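Local atomic coordinates of phospholipase C-beta (PLC-beta) (PDB entry 3QR0), a protein that belongs to the phosphoinositide-specific phospholipase C family, combines PH, EF-hand-like, TIM-barrel and C2 domains, and holds a calcium ion. Residues 436-448 against 457-469. Residues are numbered along the deposited sequence; the frame is centred on the assembly and turned at random.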
loop_
_atom_site.group_PDB
_atom_site.type_symbol
_atom_site.label_atom_id
_atom_site.label_comp_id
_atom_site.label_asym_id
_atom_site.label_seq_id
_atom_site.Cartn_x
_atom_site.Cartn_y
_atom_site.Cartn_z
ATOM N N PHE A 436 14.753 -17.627 -14.102
ATOM C CA PHE A 436 13.365 -17.329 -14.461
ATOM C C PHE A 436 12.661 -18.437 -15.230
ATOM O O PHE A 436 11.444 -18.573 -15.118
ATOM C CB PHE A 436 13.272 -16.042 -15.290
ATOM C CG PHE A 436 13.843 -14.824 -14.613
ATOM C CD1 PHE A 436 13.689 -14.619 -13.249
ATOM C CD2 PHE A 436 14.515 -13.861 -15.356
ATOM C CE1 PHE A 436 14.213 -13.487 -12.638
ATOM C CE2 PHE A 436 15.037 -12.722 -14.746
ATOM C CZ PHE A 436 14.891 -12.540 -13.393
ATOM N N GLY A 437 13.412 -19.200 -16.023
ATOM C CA GLY A 437 12.840 -20.246 -16.874
ATOM C C GLY A 437 11.688 -19.744 -17.735
ATOM O O GLY A 437 11.836 -18.774 -18.483
ATOM N N GLU A 438 10.537 -20.400 -17.599
ATOM C CA GLU A 438 9.328 -20.084 -18.373
ATOM C C GLU A 438 8.794 -18.666 -18.145
ATOM O O GLU A 438 8.136 -18.106 -19.023
ATOM C CB GLU A 438 8.221 -21.083 -18.029
ATOM C CG GLU A 438 7.052 -21.074 -19.007
ATOM C CD GLU A 438 5.975 -22.062 -18.631
ATOM O OE1 GLU A 438 5.515 -22.039 -17.467
ATOM O OE2 GLU A 438 5.580 -22.854 -19.505
ATOM N N LEU A 439 9.068 -18.095 -16.972
ATOM C CA LEU A 439 8.627 -16.732 -16.643
ATOM C C LEU A 439 9.208 -15.673 -17.579
ATOM O O LEU A 439 8.604 -14.621 -17.784
ATOM C CB LEU A 439 9.004 -16.370 -15.200
ATOM C CG LEU A 439 8.533 -17.298 -14.079
ATOM C CD1 LEU A 439 9.093 -16.820 -12.740
ATOM C CD2 LEU A 439 7.010 -17.391 -14.048
ATOM N N LEU A 440 10.386 -15.939 -18.130
ATOM C CA LEU A 440 11.072 -14.968 -18.970
ATOM C C LEU A 440 10.406 -14.847 -20.339
ATOM O O LEU A 440 10.265 -15.842 -21.054
ATOM C CB LEU A 440 12.534 -15.372 -19.140
ATOM C CG LEU A 440 13.448 -14.382 -19.858
ATOM C CD1 LEU A 440 13.475 -13.037 -19.136
ATOM C CD2 LEU A 440 14.850 -14.973 -19.959
ATOM N N LEU A 441 10.000 -13.630 -20.697
ATOM C CA LEU A 441 9.451 -13.368 -22.026
ATOM C C LEU A 441 10.604 -13.040 -22.967
ATOM O O LEU A 441 10.993 -11.879 -23.117
ATOM C CB LEU A 441 8.430 -12.223 -22.004
ATOM C CG LEU A 441 7.647 -12.070 -23.316
ATOM C CD1 LEU A 441 6.626 -13.197 -23.480
ATOM C CD2 LEU A 441 6.964 -10.714 -23.393
ATOM N N ASP A 442 11.148 -14.076 -23.595
ATOM C CA ASP A 442 12.338 -13.938 -24.438
ATOM C C ASP A 442 12.001 -13.844 -25.929
ATOM O O ASP A 442 12.908 -13.814 -26.760
ATOM C CB ASP A 442 13.312 -15.102 -24.178
ATOM C CG ASP A 442 12.718 -16.457 -24.521
ATOM O OD1 ASP A 442 11.522 -16.522 -24.875
ATOM O OD2 ASP A 442 13.446 -17.465 -24.432
ATOM N N LYS A 443 10.707 -13.791 -26.252
ATOM C CA LYS A 443 10.219 -13.738 -27.634
ATOM C C LYS A 443 8.898 -12.966 -27.720
ATOM O O LYS A 443 8.119 -12.971 -26.765
ATOM C CB LYS A 443 9.957 -15.148 -28.157
ATOM C CG LYS A 443 11.160 -15.853 -28.764
ATOM C CD LYS A 443 10.745 -17.133 -29.498
ATOM C CE LYS A 443 9.681 -16.865 -30.571
ATOM N NZ LYS A 443 9.622 -17.923 -31.618
ATOM N N PRO A 444 8.619 -12.331 -28.878
ATOM C CA PRO A 444 7.298 -11.722 -29.080
ATOM C C PRO A 444 6.179 -12.761 -29.049
ATOM O O PRO A 444 6.402 -13.910 -29.423
ATOM C CB PRO A 444 7.402 -11.102 -30.478
ATOM C CG PRO A 444 8.851 -10.955 -30.738
ATOM C CD PRO A 444 9.513 -12.086 -30.023
ATOM N N ILE A 445 4.991 -12.356 -28.609
ATOM C CA ILE A 445 3.832 -13.257 -28.558
ATOM C C ILE A 445 2.985 -13.140 -29.822
ATOM O O ILE A 445 3.151 -12.201 -30.602
ATOM C CB ILE A 445 2.956 -13.010 -27.301
ATOM C CG1 ILE A 445 2.265 -11.639 -27.347
ATOM C CG2 ILE A 445 3.805 -13.139 -26.043
ATOM C CD1 ILE A 445 1.195 -11.476 -26.296
ATOM N N ASP A 446 2.070 -14.090 -30.010
ATOM C CA ASP A 446 1.214 -14.105 -31.190
ATOM C C ASP A 446 0.297 -12.887 -31.246
ATOM O O ASP A 446 -0.275 -12.479 -30.232
ATOM C CB ASP A 446 0.369 -15.380 -31.246
ATOM C CG ASP A 446 -0.049 -15.725 -32.655
ATOM O OD1 ASP A 446 0.834 -16.128 -33.438
ATOM O OD2 ASP A 446 -1.249 -15.588 -32.986
ATOM N N GLY A 447 0.174 -12.311 -32.438
ATOM C CA GLY A 447 -0.647 -11.123 -32.658
ATOM C C GLY A 447 0.081 -9.811 -32.408
ATOM O O GLY A 447 -0.443 -8.744 -32.729
ATOM N N HIS A 448 1.286 -9.881 -31.838
ATOM C CA HIS A 448 2.022 -8.681 -31.446
ATOM C C HIS A 448 3.485 -8.723 -31.892
ATOM O O HIS A 448 4.399 -8.731 -31.062
ATOM C CB HIS A 448 1.903 -8.469 -29.936
ATOM C CG HIS A 448 0.501 -8.202 -29.489
ATOM N ND1 HIS A 448 -0.030 -6.931 -29.430
ATOM C CD2 HIS A 448 -0.495 -9.045 -29.123
ATOM C CE1 HIS A 448 -1.285 -7.001 -29.023
ATOM N NE2 HIS A 448 -1.594 -8.271 -28.835
ATOM N N PRO A 457 1.290 -5.658 -26.234
ATOM C CA PRO A 457 0.362 -6.603 -25.609
ATOM C C PRO A 457 -0.271 -6.031 -24.343
ATOM O O PRO A 457 0.154 -4.980 -23.861
ATOM C CB PRO A 457 1.253 -7.802 -25.255
ATOM C CG PRO A 457 2.452 -7.675 -26.111
ATOM C CD PRO A 457 2.656 -6.207 -26.323
ATOM N N THR A 458 -1.273 -6.725 -23.816
ATOM C CA THR A 458 -1.983 -6.282 -22.610
ATOM C C THR A 458 -1.374 -6.936 -21.377
ATOM O O THR A 458 -0.723 -7.974 -21.489
ATOM C CB THR A 458 -3.475 -6.656 -22.666
ATOM O OG1 THR A 458 -3.629 -8.062 -22.430
ATOM C CG2 THR A 458 -4.082 -6.297 -24.034
ATOM N N PRO A 459 -1.585 -6.344 -20.191
ATOM C CA PRO A 459 -1.100 -7.032 -18.996
ATOM C C PRO A 459 -1.656 -8.458 -18.882
ATOM O O PRO A 459 -0.946 -9.368 -18.443
ATOM C CB PRO A 459 -1.603 -6.145 -17.847
ATOM C CG PRO A 459 -1.762 -4.788 -18.448
ATOM C CD PRO A 459 -2.177 -5.029 -19.875
ATOM N N TYR A 460 -2.905 -8.642 -19.301
ATOM C CA TYR A 460 -3.549 -9.952 -19.279
ATOM C C TYR A 460 -2.804 -10.959 -20.171
ATOM O O TYR A 460 -2.620 -12.117 -19.789
ATOM C CB TYR A 460 -5.015 -9.829 -19.708
ATOM C CG TYR A 460 -5.828 -11.076 -19.451
ATOM C CD1 TYR A 460 -6.338 -11.348 -18.183
ATOM C CD2 TYR A 460 -6.081 -11.984 -20.468
ATOM C CE1 TYR A 460 -7.083 -12.499 -17.940
ATOM C CE2 TYR A 460 -6.830 -13.136 -20.234
ATOM C CZ TYR A 460 -7.321 -13.382 -18.966
ATOM O OH TYR A 460 -8.057 -14.518 -18.727
ATOM N N ASP A 461 -2.358 -10.507 -21.342
ATOM C CA ASP A 461 -1.589 -11.362 -22.253
ATOM C C ASP A 461 -0.299 -11.836 -21.606
ATOM O O ASP A 461 0.182 -12.922 -21.915
ATOM C CB ASP A 461 -1.207 -10.618 -23.542
ATOM C CG ASP A 461 -2.399 -10.262 -24.401
ATOM O OD1 ASP A 461 -3.440 -10.954 -24.322
ATOM O OD2 ASP A 461 -2.276 -9.278 -25.172
ATOM N N LEU A 462 0.257 -11.012 -20.718
ATOM C CA LEU A 462 1.594 -11.230 -20.186
ATOM C C LEU A 462 1.617 -11.581 -18.696
ATOM O O LEU A 462 2.623 -11.374 -18.032
ATOM C CB LEU A 462 2.444 -9.986 -20.451
ATOM C CG LEU A 462 2.682 -9.650 -21.928
ATOM C CD1 LEU A 462 3.542 -8.413 -22.057
ATOM C CD2 LEU A 462 3.323 -10.820 -22.655
ATOM N N ARG A 463 0.525 -12.139 -18.183
ATOM C CA ARG A 463 0.488 -12.589 -16.797
ATOM C C ARG A 463 1.595 -13.605 -16.548
ATOM O O ARG A 463 1.874 -14.450 -17.401
ATOM C CB ARG A 463 -0.861 -13.216 -16.452
ATOM C CG ARG A 463 -1.979 -12.216 -16.233
ATOM C CD ARG A 463 -3.297 -12.945 -16.045
ATOM N NE ARG A 463 -3.638 -13.688 -17.254
ATOM C CZ ARG A 463 -4.460 -14.735 -17.306
ATOM N NH1 ARG A 463 -5.055 -15.198 -16.212
ATOM N NH2 ARG A 463 -4.680 -15.330 -18.468
ATOM N N LYS A 464 2.229 -13.497 -15.382
ATOM C CA LYS A 464 3.312 -14.394 -14.977
ATOM C C LYS A 464 4.510 -14.337 -15.926
ATOM O O LYS A 464 5.203 -15.337 -16.106
ATOM C CB LYS A 464 2.798 -15.836 -14.847
ATOM C CG LYS A 464 1.637 -15.997 -13.858
ATOM C CD LYS A 464 2.097 -16.522 -12.518
ATOM C CE LYS A 464 2.380 -18.019 -12.568
ATOM N NZ LYS A 464 3.383 -18.418 -11.535
ATOM N N LYS A 465 4.754 -13.173 -16.525
ATOM C CA LYS A 465 5.916 -12.980 -17.389
ATOM C C LYS A 465 6.807 -11.846 -16.887
ATOM O O LYS A 465 6.319 -10.839 -16.360
ATOM C CB LYS A 465 5.492 -12.703 -18.834
ATOM C CG LYS A 465 4.690 -13.830 -19.492
ATOM C CD LYS A 465 5.539 -15.066 -19.716
ATOM C CE LYS A 465 4.724 -16.224 -20.265
ATOM N NZ LYS A 465 5.515 -17.477 -20.195
ATOM N N ILE A 466 8.114 -12.044 -17.042
ATOM C CA ILE A 466 9.130 -11.063 -16.687
ATOM C C ILE A 466 9.711 -10.524 -17.986
ATOM O O ILE A 466 10.173 -11.298 -18.834
ATOM C CB ILE A 466 10.249 -11.700 -15.838
ATOM C CG1 ILE A 466 9.706 -12.098 -14.461
ATOM C CG2 ILE A 466 11.439 -10.732 -15.685
ATOM C CD1 ILE A 466 10.555 -13.132 -13.739
ATOM N N LEU A 467 9.642 -9.205 -18.158
ATOM C CA LEU A 467 10.177 -8.545 -19.344
ATOM C C LEU A 467 11.488 -7.855 -19.012
ATOM O O LEU A 467 11.647 -7.295 -17.919
ATOM C CB LEU A 467 9.182 -7.529 -19.909
ATOM C CG LEU A 467 7.988 -8.144 -20.638
ATOM C CD1 LEU A 467 6.924 -8.546 -19.640
ATOM C CD2 LEU A 467 7.421 -7.168 -21.671
ATOM N N ILE A 468 12.421 -7.909 -19.956
ATOM C CA ILE A 468 13.735 -7.313 -19.785
ATOM C C ILE A 468 13.828 -6.021 -20.573
ATOM O O ILE A 468 13.643 -6.020 -21.789
ATOM C CB ILE A 468 14.870 -8.238 -20.282
ATOM C CG1 ILE A 468 14.775 -9.620 -19.629
ATOM C CG2 ILE A 468 16.230 -7.600 -19.987
ATOM C CD1 ILE A 468 14.837 -9.596 -18.121
ATOM N N LYS A 469 14.132 -4.936 -19.865
ATOM C CA LYS A 469 14.410 -3.642 -20.472
ATOM C C LYS A 469 15.923 -3.438 -20.470
ATOM O O LYS A 469 16.538 -3.237 -19.418
ATOM C CB LYS A 469 13.704 -2.525 -19.700
ATOM C CG LYS A 469 14.123 -1.105 -20.081
ATOM C CD LYS A 469 13.535 -0.081 -19.120
ATOM C CE LYS A 469 14.296 1.238 -19.156
ATOM N NZ LYS A 469 15.737 1.102 -18.750
HETATM O O HOH W 1 7.752 -16.733 -21.602
HETATM O O HOH W 2 11.714 -9.277 -22.389
HETATM O O HOH W 3 -3.637 -8.501 -27.218
#
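Leu440 and Ile466 form a single beta bridge, documented by two backbone hydrogen bonds. Ile466 N donates to Leu439 O at 2.7 Å, and Leu441 N to Ile466 O at 3.0 Å. The second is nearly straight at the hydrogen (176°). The tight part flanks this bridge. With CG1 of Ile466 anti to its carbonyl carbon (chi1 -68°), CD1 reaches over one face of the Phe436 ring, 3.9 Å from the centroid, a CH-pi contact; Leu439 CB touches the same methyl. Phe436 also packs on helix 393-403 and on Leu414 of strand 412-418. Beyond the bridge, Leu441 CD2 meets the CD2 methyl of Leu462, the two side chains crossing at about a right angle, whereas Leu441 and Leu467 run alongside each other. Ile445 continues this apolar patch, its CD1 resting 3.8 Å from both Pro457 CB and Asp461 CB. Lys465, bent at chi2 (-68°), adds a polar clasp beside the bridge: NZ bonds Glu438 O at 2.9 Å and, through water 1, Leu440 O.

The solvent side is looser: at exposed Glu438, CG comes no nearer than 4.1 Å to Lys465 NZ, and Lys464 is exposed too. At the far end the His448 ring lies face-on over Pro457 CA, but water 3 stands between its NE2 and Asp461 OD2, 3.9 Å apart; ND1 is bonded to Pro455 O. Asp461 OD2 also accepts from Thr458 N, while Thr458 OG1 takes Asp461 N in an ST motif. The chain leaving helix 422-436 thus bridges the start of strand 466-469. That strand lies parallel to 412-418, and strand 412-418, helix 422-436 and strand 466-469 in sequence make a beta-alpha-beta crossover in the X-domain part of the TIM barrel.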